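Local coordinates for endoribonuclease (Porcine reproductive and respiratory syndrome virus, PDB 5DA1), which cleaves RNA as the NSP11 endoribonuclease of the replicase polyprotein and antagonises beta interferon, both through a dimerization-dependent mechanism, at residues A[102-107]-A[201-206]; A[137-142]-A[171-176]; A[149-154]-A[161-166]. All coordinates share one frame; numbering follows the deposited sequence.

Contact 1 (A[102-107]-A[201-206]); sequences VFSTGR and VMLDFK
Asp204 OD2 is gripped by two hydroxyls, Ser104 OG across the contact and Ser159 OG from elsewhere in the chain; the modelled Ser104 OG to Asp204 OD2 separation of 2.5 Å is very short, and its exact value is doubtful. Asp204 belongs to the type I' turn from Leu203 to Lys206, which joins strands 197-203 and 206-213 as a beta hairpin in the EndoU-family part of the chain. The other carboxylate oxygen, OD1, takes the backbone N of Ser104 at 2.8 Å on its syn side, 22° out of the carboxylate plane. That bond, with the hydroxyl at OD2, would limit the rotation of the carboxylate. Before that pair, Val102 makes a single parallel beta bridge with Leu203: Val102 N reaches Met202 O (2.8 Å), and Val102 O receives Asp204 N (2.7 Å). Val102 CG2 also packs against Leu203 CD1 at 3.9 Å. Within the turn, Phe205 meets Phe103: the rings form an offset edge-to-face pair, with planes at 81° and centroids 5.5 Å apart. The edge of Phe103 faces Phe205, its CE1 lying 3.7 Å from Phe205 CE2.

Contact 2 (A[137-142]-A[171-176]); sequences GTTVGG and AAKAVC
Ala171 CB fits against the end of the beta hairpin formed by strands 134-136 and 139-141, touching the carbonyl Thr138 O at 3.4 Å and the branch Val140 CG2 at 3.6 Å. Both approaches follow from the methyl of Ala171 pointing at the hairpin. The one backbone bond between the segments is weak: Ala172 N points to Thr138 O over 3.4 Å, although the N-H...O angle of 161° is nearly straight. Such sparse bonding fits the axes of strands 139-141 and 171-173, which approach to 4.8 Å but diverge by 59°, too far for a regular ladder.

In Lys173, a predicted active-site residue of this EndoU-type nuclease, CB is also directed toward the hairpin. Its CG stands beside its own backbone N (chi1 -87°), and, as modelled, bends at chi2 and chi3 curl the chain across Val140, the two side chains running at about a right angle. Several of the modelled Lys173 to Val140 separations are shorter than atoms can sit, so the detailed placement of the lysine from CD outward is doubtful. The approach of the methyl Thr139 CG2 to Lys173 CD, 3.5 Å as modelled, shares that doubt.

The histidines predicted to share the active site are near: the Lys173 side chain lies about 8 Å from that of His144, and the Val140 side chain about 9 Å from that of His129. Farther out, the second subunit also reaches this site, its Gly1 packing on Thr138 and its Ser2 on Ala172. Strand 171-178 is backed by its antiparallel neighbour 161-167, Val140 is seated among Val135, Tyr150, Val165 and Ser167, and on the hairpin side the backbone of Gly141 is hydrogen-bonded to that of Asp134.

Contact 3 (A[149-154]-A[161-166]); sequences KYLPRF and AVVGVS
The loop 149-154, which leads toward strand 161-167, lies alongside that strand of the antiparallel 161-167/171-178 hairpin, with Tyr150 meeting Ser166 and Pro152 meeting Val163. The touching parts run 139° apart, so the chains pass roughly antiparallel, but one hydrogen bond joins them rather than a ladder. Ser166 N donates to Tyr150 O at 2.9 Å, lying in the carbonyl plane on a lone pair, with a C=O...N angle of 135°. Two apolar pairs follow along the strand: Leu151 CD2 lies 3.8 Å from Val165 CG2, and the ring atom Pro152 CG sits 3.7 Å from Val163 CB. Val165, on the strand, touches Lys173, a predicted active-site residue, so the loop, packed against Val165, probably lies one layer behind that site. The second subunit uses the strand as well, its Tyr69 OH bonding to Ser166 OG and its Ser74 OG to Gly164 N; within the chain, Arg113 takes up Pro152 O. At the Tyr150 end, Lys149 CB lies over the centre of the ring, 3.6 Å above its plane. Ser166 O meets the edge of that ring, near its plane, at 3.2 Å from Tyr150 CD1.

Contacts 2 and 3 are neighbours, with centres 10 Å apart. Strands 161-167 and 171-178 join them through probable hydrogen bonds from Val163 N to Cys176 O (2.8 Å) and from Val165 N to Lys173 O (2.9 Å), while Val140 CG1 packs on Tyr150 CD2 at 3.5 Å. Both also touch the second subunit, so the probable active-site lysine lies close to the dimer interface. Contact 1 stands apart, its centre 25 Å from that of contact 2 and 19 Å from that of contact 3, yet it closes the loop within which both are nested. Its Leu203 side chain is still about 11 Å from that of the predicted active-site residue His144.

Contact 1 (A[102-107]-A[201-206])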
ATOM      1  N   VAL A 102      -5.344  18.402  15.308  1.00 51.17           N
ATOM      2  CA  VAL A 102      -4.306  18.517  14.272  1.00 49.66           C
ATOM      3  C   VAL A 102      -4.857  18.018  12.929  1.00 48.23           C
ATOM      4  O   VAL A 102      -5.933  17.391  12.892  1.00 48.35           O
ATOM      5  CB  VAL A 102      -2.945  17.844  14.631  1.00 49.66           C
ATOM      6  CG1 VAL A 102      -2.128  18.749  15.552  1.00 49.66           C
ATOM      7  CG2 VAL A 102      -3.137  16.485  15.238  1.00 49.41           C
ATOM      8  N   PHE A 103      -4.139  18.309  11.842  1.00 45.86           N
ATOM      9  CA  PHE A 103      -4.669  18.077  10.497  1.00 44.07           C
ATOM     10  C   PHE A 103      -3.744  17.319   9.559  1.00 42.71           C
ATOM     11  O   PHE A 103      -2.589  17.677   9.412  1.00 42.16           O
ATOM     12  CB  PHE A 103      -5.092  19.399   9.867  1.00 43.93           C
ATOM     13  CG  PHE A 103      -6.377  19.934  10.419  1.00 44.80           C
ATOM     14  CD1 PHE A 103      -7.602  19.340  10.079  1.00 44.95           C
ATOM     15  CD2 PHE A 103      -6.373  21.013  11.295  1.00 45.20           C
ATOM     16  CE1 PHE A 103      -8.818  19.814  10.608  1.00 45.66           C
ATOM     17  CE2 PHE A 103      -7.573  21.505  11.837  1.00 47.45           C
ATOM     18  CZ  PHE A 103      -8.804  20.905  11.496  1.00 47.27           C
ATOM     19  N   SER A 104      -4.240  16.254   8.936  1.00 41.45           N
ATOM     20  CA  SER A 104      -3.517  15.665   7.809  1.00 40.69           C
ATOM     21  C   SER A 104      -3.321  16.750   6.742  1.00 40.81           C
ATOM     22  O   SER A 104      -4.150  17.653   6.596  1.00 40.12           O
ATOM     23  CB  SER A 104      -4.281  14.486   7.208  1.00 40.57           C
ATOM     24  OG  SER A 104      -4.623  13.523   8.183  1.00 39.52           O
ATOM     25  N   THR A 105      -2.233  16.630   5.990  1.00 40.76           N
ATOM     26  CA  THR A 105      -1.737  17.677   5.105  1.00 40.37           C
ATOM     27  C   THR A 105      -2.106  17.504   3.640  1.00 40.92           C
ATOM     28  O   THR A 105      -1.839  18.399   2.825  1.00 41.26           O
ATOM     29  CB  THR A 105      -0.203  17.728   5.182  1.00 40.58           C
ATOM     30  OG1 THR A 105       0.354  16.439   4.814  1.00 39.76           O
ATOM     31  CG2 THR A 105       0.229  18.105   6.577  1.00 38.18           C
ATOM     32  N   GLY A 106      -2.681  16.357   3.290  1.00 40.98           N
ATOM     33  CA  GLY A 106      -3.109  16.096   1.912  1.00 41.19           C
ATOM     34  C   GLY A 106      -2.108  15.241   1.143  1.00 41.87           C
ATOM     35  O   GLY A 106      -2.397  14.785   0.029  1.00 42.88           O
ATOM     36  N   ARG A 107      -0.935  15.014   1.729  1.00 41.08           N
ATOM     37  CA  ARG A 107       0.153  14.330   1.040  1.00 40.88           C
ATOM     38  C   ARG A 107      -0.201  12.925   0.647  1.00 41.32           C
ATOM     39  O   ARG A 107       0.228  12.431  -0.418  1.00 42.57           O
ATOM     40  CB  ARG A 107       1.437  14.341   1.884  1.00 40.76           C
ATOM     41  CG  ARG A 107       2.084  15.737   1.878  1.00 39.89           C
ATOM     42  CD  ARG A 107       3.425  15.837   2.556  1.00 38.23           C
ATOM     43  NE  ARG A 107       3.257  15.902   3.988  1.00 40.13           N
ATOM     44  CZ  ARG A 107       4.245  16.111   4.850  1.00 40.40           C
ATOM     45  NH1 ARG A 107       5.478  16.295   4.392  1.00 42.21           N
ATOM     46  NH2 ARG A 107       3.995  16.122   6.162  1.00 37.35           N
ATOM     47  N   VAL A 201      -4.700  12.382  21.404  1.00 55.79           N
ATOM     48  CA  VAL A 201      -4.548  13.441  20.414  1.00 54.29           C
ATOM     49  C   VAL A 201      -5.750  13.436  19.481  1.00 53.73           C
ATOM     50  O   VAL A 201      -6.292  12.390  19.152  1.00 53.61           O
ATOM     51  CB  VAL A 201      -3.272  13.277  19.569  1.00 53.99           C
ATOM     52  CG1 VAL A 201      -3.009  14.517  18.781  1.00 53.54           C
ATOM     53  CG2 VAL A 201      -2.077  12.987  20.438  1.00 53.76           C
ATOM     54  N   MET A 202      -6.171  14.629  19.087  1.00 53.13           N
ATOM     55  CA  MET A 202      -7.194  14.790  18.094  1.00 52.59           C
ATOM     56  C   MET A 202      -6.492  15.051  16.778  1.00 51.35           C
ATOM     57  O   MET A 202      -5.745  16.028  16.653  1.00 50.85           O
ATOM     58  CB  MET A 202      -8.109  15.956  18.453  1.00 52.91           C
ATOM     59  CG  MET A 202      -9.040  15.666  19.615  1.00 55.68           C
ATOM     60  SD  MET A 202     -10.459  14.634  19.138  1.00 60.88           S
ATOM     61  CE  MET A 202     -11.170  15.625  17.855  1.00 61.72           C
ATOM     62  N   LEU A 203      -6.724  14.155  15.812  1.00 49.98           N
ATOM     63  CA  LEU A 203      -6.206  14.309  14.443  1.00 48.28           C
ATOM     64  C   LEU A 203      -7.376  14.212  13.450  1.00 47.63           C
ATOM     65  O   LEU A 203      -8.115  13.230  13.464  1.00 46.85           O
ATOM     66  CB  LEU A 203      -5.119  13.259  14.156  1.00 47.36           C
ATOM     67  CG  LEU A 203      -4.705  13.078  12.699  1.00 45.62           C
ATOM     68  CD1 LEU A 203      -3.673  14.071  12.282  1.00 43.26           C
ATOM     69  CD2 LEU A 203      -4.235  11.664  12.435  1.00 42.82           C
ATOM     70  N   ASP A 204      -7.539  15.243  12.613  1.00 46.94           N
ATOM     71  CA  ASP A 204      -8.648  15.331  11.666  1.00 46.50           C
ATOM     72  C   ASP A 204      -9.953  15.130  12.390  1.00 46.79           C
ATOM     73  O   ASP A 204     -10.875  14.510  11.870  1.00 46.35           O
ATOM     74  CB  ASP A 204      -8.534  14.263  10.583  1.00 46.55           C
ATOM     75  CG  ASP A 204      -7.342  14.461   9.679  1.00 46.28           C
ATOM     76  OD1 ASP A 204      -6.841  15.604   9.551  1.00 46.32           O
ATOM     77  OD2 ASP A 204      -6.913  13.450   9.080  1.00 45.60           O
ATOM     78  N   PHE A 205      -9.992  15.623  13.622  1.00 47.74           N
ATOM     79  CA  PHE A 205     -11.137  15.500  14.522  1.00 48.28           C
ATOM     80  C   PHE A 205     -11.433  14.100  15.024  1.00 48.99           C
ATOM     81  O   PHE A 205     -12.490  13.872  15.599  1.00 49.02           O
ATOM     82  CB  PHE A 205     -12.404  16.096  13.906  1.00 48.37           C
ATOM     83  CG  PHE A 205     -12.340  17.569  13.679  1.00 47.04           C
ATOM     84  CD1 PHE A 205     -12.404  18.450  14.752  1.00 47.14           C
ATOM     85  CD2 PHE A 205     -12.250  18.071  12.388  1.00 46.51           C
ATOM     86  CE1 PHE A 205     -12.361  19.824  14.540  1.00 48.68           C
ATOM     87  CE2 PHE A 205     -12.203  19.437  12.146  1.00 47.43           C
ATOM     88  CZ  PHE A 205     -12.264  20.323  13.220  1.00 48.95           C
ATOM     89  N   LYS A 206     -10.518  13.162  14.831  1.00 50.12           N
ATOM     90  CA  LYS A 206     -10.718  11.827  15.373  1.00 51.59           C
ATOM     91  C   LYS A 206      -9.768  11.578  16.552  1.00 52.16           C
ATOM     92  O   LYS A 206      -8.580  11.918  16.508  1.00 51.64           O
ATOM     93  CB  LYS A 206     -10.535  10.786  14.278  1.00 51.90           C
ATOM     94  CG  LYS A 206     -10.773   9.321  14.689  1.00 53.70           C
ATOM     95  CD  LYS A 206      -9.986   8.384  13.731  1.00 56.06           C
ATOM     96  CE  LYS A 206     -10.724   7.081  13.420  1.00 56.83           C
ATOM     97  NZ  LYS A 206     -11.799   7.274  12.402  1.00 58.90           N
TER

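Contact 2 (A[137-142]-A[171-176])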
ATOM      1  N   GLY A 137      18.555  -6.485  11.608  1.00 62.20           N
ATOM      2  CA  GLY A 137      18.474  -7.811  11.042  1.00 61.98           C
ATOM      3  C   GLY A 137      17.242  -7.903  10.170  1.00 61.58           C
ATOM      4  O   GLY A 137      17.208  -7.367   9.078  1.00 62.09           O
ATOM      5  N   THR A 138      16.226  -8.555  10.705  1.00 61.22           N
ATOM      6  CA  THR A 138      15.036  -8.959   9.986  1.00 60.88           C
ATOM      7  C   THR A 138      13.870  -7.969  10.195  1.00 60.86           C
ATOM      8  O   THR A 138      12.816  -8.105   9.567  1.00 61.30           O
ATOM      9  CB  THR A 138      14.707 -10.452  10.373  1.00 61.04           C
ATOM     10  OG1 THR A 138      14.968 -11.286   9.247  1.00 60.99           O
ATOM     11  CG2 THR A 138      13.277 -10.704  10.876  1.00 60.43           C
ATOM     12  N   THR A 139      14.084  -6.949  11.027  1.00 60.00           N
ATOM     13  CA  THR A 139      13.028  -6.019  11.394  1.00 59.23           C
ATOM     14  C   THR A 139      13.319  -4.580  11.001  1.00 58.47           C
ATOM     15  O   THR A 139      14.387  -4.055  11.321  1.00 58.63           O
ATOM     16  CB  THR A 139      12.809  -6.013  12.915  1.00 59.70           C
ATOM     17  OG1 THR A 139      13.225  -7.272  13.466  1.00 59.60           O
ATOM     18  CG2 THR A 139      11.311  -5.735  13.240  1.00 59.99           C
ATOM     19  N   VAL A 140      12.348  -3.954  10.329  1.00 57.08           N
ATOM     20  CA  VAL A 140      12.288  -2.509  10.083  1.00 55.72           C
ATOM     21  C   VAL A 140      11.397  -1.866  11.119  1.00 54.81           C
ATOM     22  O   VAL A 140      10.381  -2.415  11.492  1.00 54.79           O
ATOM     23  CB  VAL A 140      11.591  -2.189   8.747  1.00 55.42           C
ATOM     24  CG1 VAL A 140      11.129  -0.740   8.710  1.00 56.27           C
ATOM     25  CG2 VAL A 140      12.478  -2.485   7.571  1.00 56.20           C
ATOM     26  N   GLY A 141      11.744  -0.675  11.568  1.00 54.00           N
ATOM     27  CA  GLY A 141      10.793   0.091  12.343  1.00 52.83           C
ATOM     28  C   GLY A 141      10.928   1.559  12.049  1.00 52.02           C
ATOM     29  O   GLY A 141      11.797   1.968  11.288  1.00 52.25           O
ATOM     30  N   GLY A 142      10.067   2.352  12.667  1.00 51.16           N
ATOM     31  CA  GLY A 142      10.199   3.781  12.637  1.00 50.09           C
ATOM     32  C   GLY A 142       9.919   4.423  11.302  1.00 49.81           C
ATOM     33  O   GLY A 142      10.509   5.438  10.989  1.00 50.54           O
ATOM     34  N   ALA A 171      14.650  -6.770   5.420  1.00 51.04           N
ATOM     35  CA  ALA A 171      13.657  -6.756   6.489  1.00 51.20           C
ATOM     36  C   ALA A 171      12.194  -6.571   5.997  1.00 51.39           C
ATOM     37  O   ALA A 171      11.962  -6.189   4.829  1.00 51.90           O
ATOM     38  CB  ALA A 171      14.043  -5.698   7.487  1.00 50.34           C
ATOM     39  N   ALA A 172      11.227  -6.845   6.883  1.00 51.11           N
ATOM     40  CA  ALA A 172       9.796  -6.613   6.612  1.00 51.73           C
ATOM     41  C   ALA A 172       8.987  -6.448   7.910  1.00 52.58           C
ATOM     42  O   ALA A 172       9.356  -7.054   8.935  1.00 53.74           O
ATOM     43  CB  ALA A 172       9.229  -7.763   5.826  1.00 51.56           C
ATOM     44  N   LYS A 173       7.899  -5.653   7.888  1.00 52.46           N
ATOM     45  CA  LYS A 173       6.942  -5.573   9.023  1.00 52.56           C
ATOM     46  C   LYS A 173       5.534  -5.607   8.554  1.00 51.46           C
ATOM     47  O   LYS A 173       5.137  -4.797   7.702  1.00 51.84           O
ATOM     48  CB  LYS A 173       7.062  -4.260   9.809  1.00 53.82           C
ATOM     49  CG  LYS A 173       8.084  -4.232  10.944  1.00 58.02           C
ATOM     50  CD  LYS A 173       9.455  -4.797  10.476  1.00 65.49           C
ATOM     51  CE  LYS A 173       9.866  -4.187   9.088  1.00 67.46           C
ATOM     52  NZ  LYS A 173      10.855  -4.978   8.275  1.00 65.62           N
ATOM     53  N   ALA A 174       4.762  -6.493   9.153  1.00 50.03           N
ATOM     54  CA  ALA A 174       3.373  -6.655   8.780  1.00 48.80           C
ATOM     55  C   ALA A 174       2.577  -5.376   9.077  1.00 47.93           C
ATOM     56  O   ALA A 174       1.678  -4.975   8.323  1.00 47.89           O
ATOM     57  CB  ALA A 174       2.769  -7.886   9.483  1.00 48.20           C
ATOM     58  N   VAL A 175       2.932  -4.714  10.156  1.00 46.46           N
ATOM     59  CA  VAL A 175       2.079  -3.675  10.606  1.00 45.96           C
ATOM     60  C   VAL A 175       2.880  -2.452  10.895  1.00 46.29           C
ATOM     61  O   VAL A 175       3.818  -2.465  11.683  1.00 46.93           O
ATOM     62  CB  VAL A 175       1.239  -4.092  11.845  1.00 46.15           C
ATOM     63  CG1 VAL A 175       0.411  -2.901  12.343  1.00 44.72           C
ATOM     64  CG2 VAL A 175       0.326  -5.287  11.499  1.00 44.39           C
ATOM     65  N   CYS A 176       2.501  -1.373  10.242  1.00 46.12           N
ATOM     66  CA  CYS A 176       3.176  -0.108  10.435  1.00 45.67           C
ATOM     67  C   CYS A 176       2.189   0.998  10.149  1.00 44.81           C
ATOM     68  O   CYS A 176       1.387   0.954   9.210  1.00 44.75           O
ATOM     69  CB  CYS A 176       4.407  -0.010   9.550  1.00 46.04           C
ATOM     70  SG  CYS A 176       5.294   1.535   9.635  1.00 48.34           S
TER

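Contact 3 (A[149-154]-A[161-166])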
ATOM      1  N   LYS A 149      11.229   5.789   4.778  1.00 43.04           N
ATOM      2  CA  LYS A 149      11.714   4.752   3.895  1.00 43.67           C
ATOM      3  C   LYS A 149      10.800   3.520   4.005  1.00 43.35           C
ATOM      4  O   LYS A 149       9.893   3.490   4.849  1.00 42.81           O
ATOM      5  CB  LYS A 149      13.151   4.370   4.235  1.00 44.47           C
ATOM      6  CG  LYS A 149      14.215   5.467   4.079  1.00 47.19           C
ATOM      7  CD  LYS A 149      15.578   4.953   4.590  1.00 52.44           C
ATOM      8  CE  LYS A 149      16.741   5.926   4.333  1.00 55.39           C
ATOM      9  NZ  LYS A 149      18.036   5.263   4.719  1.00 57.23           N
ATOM     10  N   TYR A 150      11.030   2.542   3.114  1.00 42.82           N
ATOM     11  CA  TYR A 150      10.389   1.218   3.111  1.00 42.56           C
ATOM     12  C   TYR A 150       8.889   1.204   2.832  1.00 41.99           C
ATOM     13  O   TYR A 150       8.241   0.161   2.987  1.00 42.03           O
ATOM     14  CB  TYR A 150      10.698   0.463   4.413  1.00 43.60           C
ATOM     15  CG  TYR A 150      12.136   0.646   4.888  1.00 46.80           C
ATOM     16  CD1 TYR A 150      13.211   0.239   4.087  1.00 49.50           C
ATOM     17  CD2 TYR A 150      12.422   1.269   6.116  1.00 47.08           C
ATOM     18  CE1 TYR A 150      14.535   0.428   4.505  1.00 50.91           C
ATOM     19  CE2 TYR A 150      13.724   1.457   6.543  1.00 48.16           C
ATOM     20  CZ  TYR A 150      14.794   1.031   5.742  1.00 51.14           C
ATOM     21  OH  TYR A 150      16.126   1.186   6.157  1.00 49.70           O
ATOM     22  N   LEU A 151       8.341   2.338   2.390  1.00 40.90           N
ATOM     23  CA  LEU A 151       6.895   2.469   2.181  1.00 39.23           C
ATOM     24  C   LEU A 151       6.428   1.773   0.923  1.00 38.36           C
ATOM     25  O   LEU A 151       7.117   1.749  -0.085  1.00 37.13           O
ATOM     26  CB  LEU A 151       6.464   3.936   2.131  1.00 38.57           C
ATOM     27  CG  LEU A 151       6.593   4.604   3.487  1.00 37.96           C
ATOM     28  CD1 LEU A 151       6.047   6.030   3.504  1.00 34.47           C
ATOM     29  CD2 LEU A 151       5.970   3.719   4.566  1.00 35.96           C
ATOM     30  N   PRO A 152       5.225   1.209   0.984  1.00 38.10           N
ATOM     31  CA  PRO A 152       4.584   0.649  -0.234  1.00 37.64           C
ATOM     32  C   PRO A 152       4.190   1.725  -1.251  1.00 37.82           C
ATOM     33  O   PRO A 152       4.206   2.928  -0.955  1.00 37.45           O
ATOM     34  CB  PRO A 152       3.352  -0.049   0.303  1.00 37.38           C
ATOM     35  CG  PRO A 152       3.149   0.527   1.703  1.00 38.11           C
ATOM     36  CD  PRO A 152       4.477   0.952   2.227  1.00 37.01           C
ATOM     37  N   ARG A 153       3.870   1.301  -2.461  1.00 38.36           N
ATOM     38  CA  ARG A 153       3.326   2.238  -3.459  1.00 39.11           C
ATOM     39  C   ARG A 153       1.930   2.751  -3.151  1.00 37.73           C
ATOM     40  O   ARG A 153       1.638   3.846  -3.501  1.00 38.08           O
ATOM     41  CB  ARG A 153       3.343   1.645  -4.882  1.00 39.79           C
ATOM     42  CG  ARG A 153       4.513   2.117  -5.653  1.00 43.83           C
ATOM     43  CD  ARG A 153       5.222   1.009  -6.334  1.00 51.74           C
ATOM     44  NE  ARG A 153       6.387   1.506  -7.086  1.00 57.12           N
ATOM     45  CZ  ARG A 153       6.348   1.829  -8.381  1.00 58.72           C
ATOM     46  NH1 ARG A 153       5.195   1.719  -9.077  1.00 57.17           N
ATOM     47  NH2 ARG A 153       7.464   2.249  -8.979  1.00 59.18           N
ATOM     48  N   PHE A 154       1.083   1.944  -2.527  1.00 37.17           N
ATOM     49  CA  PHE A 154      -0.266   2.337  -2.137  1.00 36.83           C
ATOM     50  C   PHE A 154      -0.418   2.604  -0.626  1.00 36.66           C
ATOM     51  O   PHE A 154      -0.095   1.757   0.203  1.00 36.96           O
ATOM     52  CB  PHE A 154      -1.290   1.268  -2.553  1.00 36.86           C
ATOM     53  CG  PHE A 154      -2.699   1.621  -2.173  1.00 37.76           C
ATOM     54  CD1 PHE A 154      -3.478   2.453  -3.014  1.00 35.65           C
ATOM     55  CD2 PHE A 154      -3.243   1.178  -0.946  1.00 38.02           C
ATOM     56  CE1 PHE A 154      -4.794   2.840  -2.650  1.00 35.04           C
ATOM     57  CE2 PHE A 154      -4.569   1.556  -0.562  1.00 39.06           C
ATOM     58  CZ  PHE A 154      -5.343   2.412  -1.430  1.00 37.38           C
ATOM     59  N   ALA A 161      -3.176   5.561   8.615  1.00 37.57           N
ATOM     60  CA  ALA A 161      -3.102   4.463   7.643  1.00 37.77           C
ATOM     61  C   ALA A 161      -2.223   3.362   8.193  1.00 37.97           C
ATOM     62  O   ALA A 161      -1.194   3.635   8.807  1.00 38.60           O
ATOM     63  CB  ALA A 161      -2.519   4.955   6.348  1.00 36.72           C
ATOM     64  N   VAL A 162      -2.621   2.127   7.943  1.00 38.33           N
ATOM     65  CA  VAL A 162      -1.808   0.965   8.283  1.00 38.57           C
ATOM     66  C   VAL A 162      -1.283   0.308   7.005  1.00 38.69           C
ATOM     67  O   VAL A 162      -2.058  -0.029   6.096  1.00 38.82           O
ATOM     68  CB  VAL A 162      -2.625  -0.058   9.118  1.00 38.58           C
ATOM     69  CG1 VAL A 162      -1.809  -1.282   9.383  1.00 39.70           C
ATOM     70  CG2 VAL A 162      -3.111   0.570  10.450  1.00 38.02           C
ATOM     71  N   VAL A 163       0.031   0.123   6.940  1.00 38.68           N
ATOM     72  CA  VAL A 163       0.655  -0.591   5.823  1.00 38.54           C
ATOM     73  C   VAL A 163       1.710  -1.609   6.256  1.00 39.33           C
ATOM     74  O   VAL A 163       2.291  -1.486   7.331  1.00 39.77           O
ATOM     75  CB  VAL A 163       1.313   0.372   4.865  1.00 38.03           C
ATOM     76  CG1 VAL A 163       0.265   1.264   4.263  1.00 39.05           C
ATOM     77  CG2 VAL A 163       2.395   1.187   5.576  1.00 36.49           C
ATOM     78  N   GLY A 164       1.952  -2.618   5.416  1.00 39.47           N
ATOM     79  CA  GLY A 164       3.107  -3.465   5.579  1.00 39.62           C
ATOM     80  C   GLY A 164       4.284  -2.652   5.089  1.00 40.23           C
ATOM     81  O   GLY A 164       4.098  -1.722   4.305  1.00 40.06           O
ATOM     82  N   VAL A 165       5.497  -2.990   5.528  1.00 40.50           N
ATOM     83  CA  VAL A 165       6.658  -2.144   5.220  1.00 40.40           C
ATOM     84  C   VAL A 165       7.941  -2.961   4.851  1.00 40.49           C
ATOM     85  O   VAL A 165       8.101  -4.093   5.318  1.00 41.65           O
ATOM     86  CB  VAL A 165       6.803  -1.173   6.361  1.00 40.38           C
ATOM     87  CG1 VAL A 165       8.056  -1.410   7.113  1.00 41.55           C
ATOM     88  CG2 VAL A 165       6.638   0.227   5.887  1.00 39.33           C
ATOM     89  N   SER A 166       8.812  -2.459   3.978  1.00 39.70           N
ATOM     90  CA  SER A 166       9.867  -3.352   3.444  1.00 39.85           C
ATOM     91  C   SER A 166      11.193  -2.754   3.064  1.00 40.17           C
ATOM     92  O   SER A 166      11.268  -1.706   2.393  1.00 39.19           O
ATOM     93  CB  SER A 166       9.398  -4.134   2.212  1.00 40.34           C
ATOM     94  OG  SER A 166      10.500  -4.839   1.628  1.00 39.30           O
TER